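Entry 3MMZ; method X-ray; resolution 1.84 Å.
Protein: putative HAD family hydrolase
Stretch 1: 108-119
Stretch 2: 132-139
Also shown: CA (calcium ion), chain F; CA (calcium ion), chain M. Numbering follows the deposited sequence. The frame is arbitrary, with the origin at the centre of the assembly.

Stretch 1 (108-119) VGNDVNDLPCFA
Stretch 2 (132-139) DVVRGAAR

Stretch 1 enters as the end of a strand, Val108 and Gly109, with phi/psi of -109/128 and -147/-178. Asn110 (-143/-13) and Asp111 (-137/170) form a loop. A 3-10 segment, 112-114, follows, and then a helix that continues beyond Ala119. Stretch 2 is helical from Asp132 to Ala137; Ala138 leaves helical geometry at -63/155. The two helices run nearly parallel, 5° between their N-to-C directions, with a closest axis approach of 10.7 Å. The register sets Asp111 CA 6.1 Å from Val134 CA, and Phe118 CA 7.0 Å from Ala138 CA.

Asp114 braces the loop. Its chi1 is m (-67°), and its OD2 accepts hydrogen bonds from Asn110 N and Asp111 N, both at 3.0 Å. Gly109 suits its place because a CB there would clash with Asp114 CG. Asp111 OD1 accepts a bond from Val112 N at 2.7 Å, and Asp114 N donates to Asp111 O at 2.8 Å. In the helices, Phe118 N reaches Asp114 O at 2.9 Å, and Ala137 N reaches Val133 O at 3.0 Å.

No hydrogen bond crosses between the stretches. Apolar packing joins them, burying 342 Å² in total. Val134 is the centre, with the largest covered area. Its chi1 is t (179°), and it points toward stretch 1. Its CG2 lies 3.3 Å from Asp111 C, while its CG1 lies 3.9 Å from Asn110 C and 3.5 Å from Phe118 CE2. A short branched side chain thus fits between the loop backbone and the ring.

Phe118 has chi1 -89° (m) and chi2 26° and points toward stretch 2. Its ring presents its edge to Val134 O, 3.5 Å from CE2, and to Ala137 CB, 3.9 Å from CD2. Phe118 CE2 also lies 3.8 Å from Ala138 CB. The ring packs against the methyl groups of the two alanines at the end of the helix.

Leu115, chi1 m and chi2 t, starts sideways, but its end comes nearer. Its CD2 meets Ala137 CB at 3.6 Å, and its CD1 meets Val133 CG2 at 4.0 Å. Val112 CG1 adds a 3.8 Å contact to Val133 CG2; both valines are m.

The polar groups do not join the two stretches to each other. Asn110 (chi1 p) points away and binds one calcium through OD1 at 2.3 Å. The other calcium is held by Gly136 O at 2.4 Å and Ala138 O at 2.3 Å. Arg135 points away, and its NH1 forms a salt bridge with Asp132 OD1 at 3.3 Å.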

# COMPACT_ATOMS: atom_id res chain seq x y z
N VAL D 108 -24.94 0.13 11.09
CA VAL D 108 -23.53 -0.00 10.71
C VAL D 108 -22.67 -0.32 11.92
O VAL D 108 -22.72 0.40 12.92
CB VAL D 108 -22.97 1.30 10.08
CG1 VAL D 108 -21.66 1.03 9.33
CG2 VAL D 108 -23.99 1.90 9.15
N GLY D 109 -21.86 -1.38 11.83
CA GLY D 109 -20.97 -1.75 12.93
C GLY D 109 -19.67 -2.36 12.46
O GLY D 109 -19.42 -2.46 11.25
N ASN D 110 -18.83 -2.76 13.42
CA ASN D 110 -17.48 -3.23 13.12
C ASN D 110 -16.99 -4.39 13.99
O ASN D 110 -15.97 -4.98 13.68
CB ASN D 110 -16.46 -2.09 13.27
CG ASN D 110 -16.12 -1.82 14.72
OD1 ASN D 110 -16.99 -1.45 15.50
ND2 ASN D 110 -14.86 -2.04 15.09
N ASP D 111 -17.67 -4.71 15.09
CA ASP D 111 -17.11 -5.70 16.03
C ASP D 111 -18.13 -6.71 16.55
O ASP D 111 -19.33 -6.55 16.32
CB ASP D 111 -16.35 -5.02 17.18
CG ASP D 111 -15.08 -5.80 17.60
OD1 ASP D 111 -15.08 -7.05 17.63
OD2 ASP D 111 -14.06 -5.15 17.91
N VAL D 112 -17.66 -7.74 17.24
CA VAL D 112 -18.55 -8.84 17.66
C VAL D 112 -19.70 -8.39 18.56
O VAL D 112 -20.79 -9.01 18.55
CB VAL D 112 -17.76 -10.02 18.28
CG1 VAL D 112 -16.77 -10.57 17.27
CG2 VAL D 112 -17.06 -9.60 19.57
N ASN D 113 -19.50 -7.30 19.31
CA ASN D 113 -20.60 -6.77 20.11
C ASN D 113 -21.71 -6.13 19.28
O ASN D 113 -22.74 -5.75 19.82
CB ASN D 113 -20.13 -5.89 21.28
CG ASN D 113 -19.51 -4.57 20.83
OD1 ASN D 113 -19.70 -4.12 19.71
ND2 ASN D 113 -18.76 -3.95 21.74
N ASP D 114 -21.52 -6.04 17.96
CA ASP D 114 -22.57 -5.55 17.05
C ASP D 114 -23.45 -6.67 16.49
O ASP D 114 -24.49 -6.40 15.87
CB ASP D 114 -21.96 -4.76 15.88
CG ASP D 114 -21.32 -3.47 16.34
OD1 ASP D 114 -22.01 -2.69 17.03
OD2 ASP D 114 -20.13 -3.24 16.03
N LEU D 115 -23.02 -7.92 16.68
CA LEU D 115 -23.73 -9.04 16.06
C LEU D 115 -25.19 -9.17 16.50
O LEU D 115 -26.04 -9.44 15.67
CB LEU D 115 -22.97 -10.37 16.24
CG LEU D 115 -21.62 -10.42 15.49
CD1 LEU D 115 -20.84 -11.66 15.94
CD2 LEU D 115 -21.83 -10.42 13.98
N PRO D 116 -25.49 -8.95 17.80
CA PRO D 116 -26.91 -8.97 18.18
C PRO D 116 -27.75 -7.85 17.52
O PRO D 116 -28.93 -8.06 17.23
CB PRO D 116 -26.87 -8.82 19.71
CG PRO D 116 -25.53 -9.36 20.11
CD PRO D 116 -24.60 -8.91 18.98
N CYS D 117 -27.16 -6.67 17.29
CA CYS D 117 -27.87 -5.62 16.55
C CYS D 117 -28.07 -6.03 15.09
O CYS D 117 -29.15 -5.80 14.54
CB CYS D 117 -27.12 -4.28 16.60
SG CYS D 117 -27.18 -3.51 18.22
N PHE D 118 -27.04 -6.63 14.50
CA PHE D 118 -27.09 -7.15 13.13
C PHE D 118 -28.29 -8.09 12.97
O PHE D 118 -29.04 -7.98 12.01
CB PHE D 118 -25.78 -7.90 12.78
CG PHE D 118 -24.69 -7.03 12.20
CD1 PHE D 118 -24.61 -5.67 12.46
CD2 PHE D 118 -23.71 -7.61 11.37
CE1 PHE D 118 -23.58 -4.89 11.90
CE2 PHE D 118 -22.69 -6.86 10.82
CZ PHE D 118 -22.62 -5.49 11.07
N ALA D 119 -28.46 -9.01 13.92
CA ALA D 119 -29.57 -9.99 13.90
C ALA D 119 -30.95 -9.33 13.99
O ALA D 119 -31.93 -9.86 13.46
CB ALA D 119 -29.41 -11.04 15.01
N ASP D 132 -13.56 -10.17 11.25
CA ASP D 132 -13.89 -11.12 10.19
C ASP D 132 -15.32 -11.66 10.21
O ASP D 132 -16.00 -11.68 9.18
CB ASP D 132 -12.89 -12.28 10.17
CG ASP D 132 -11.53 -11.86 9.67
OD1 ASP D 132 -11.44 -10.82 8.99
OD2 ASP D 132 -10.54 -12.58 9.95
N VAL D 133 -15.80 -12.07 11.39
CA VAL D 133 -17.17 -12.63 11.51
C VAL D 133 -18.25 -11.58 11.23
O VAL D 133 -19.34 -11.90 10.76
CB VAL D 133 -17.42 -13.35 12.87
CG1 VAL D 133 -16.40 -14.47 13.08
CG2 VAL D 133 -17.40 -12.37 14.02
N VAL D 134 -17.93 -10.32 11.52
CA VAL D 134 -18.85 -9.21 11.32
C VAL D 134 -19.00 -8.91 9.82
O VAL D 134 -20.10 -8.67 9.33
CB VAL D 134 -18.38 -7.95 12.10
CG1 VAL D 134 -19.33 -6.76 11.87
CG2 VAL D 134 -18.28 -8.26 13.59
N ARG D 135 -17.89 -8.92 9.09
CA ARG D 135 -17.94 -8.76 7.63
C ARG D 135 -18.84 -9.82 7.00
O ARG D 135 -19.69 -9.51 6.16
CB ARG D 135 -16.55 -8.85 7.02
CG ARG D 135 -15.71 -7.63 7.21
CD ARG D 135 -14.24 -7.99 7.15
NE ARG D 135 -13.69 -8.22 5.81
CZ ARG D 135 -13.16 -9.38 5.39
NH1 ARG D 135 -13.12 -10.45 6.20
NH2 ARG D 135 -12.65 -9.46 4.16
N GLY D 136 -18.70 -11.06 7.46
CA GLY D 136 -19.55 -12.15 6.97
C GLY D 136 -21.03 -11.95 7.30
O GLY D 136 -21.89 -12.08 6.43
N ALA D 137 -21.31 -11.62 8.56
CA ALA D 137 -22.68 -11.47 9.08
C ALA D 137 -23.48 -10.35 8.43
O ALA D 137 -24.70 -10.41 8.38
CB ALA D 137 -22.63 -11.27 10.59
N ALA D 138 -22.78 -9.33 7.95
CA ALA D 138 -23.42 -8.19 7.30
C ALA D 138 -24.16 -8.56 6.02
O ALA D 138 -23.86 -9.56 5.35
CB ALA D 138 -22.37 -7.13 7.00
N ARG D 139 -25.14 -7.74 5.68
CA ARG D 139 -25.85 -7.86 4.41
C ARG D 139 -25.10 -7.09 3.31
O ARG D 139 -25.21 -7.43 2.13
CB ARG D 139 -27.28 -7.34 4.59
CG ARG D 139 -28.18 -7.53 3.38
CD ARG D 139 -29.62 -7.21 3.74
NE ARG D 139 -30.50 -7.30 2.58
CZ ARG D 139 -31.84 -7.18 2.63
NH1 ARG D 139 -32.45 -6.96 3.79
NH2 ARG D 139 -32.55 -7.27 1.53
CA CA F . -23.09 -11.52 4.42
CA CA M . -17.38 -0.46 17.58
O HOH W 1 -15.17 -1.01 18.13
O HOH W 2 -21.05 -10.43 4.06
O HOH W 3 -25.44 -11.79 3.55
O HOH W 4 -24.55 -13.11 5.75
O HOH W 5 -17.73 0.56 19.72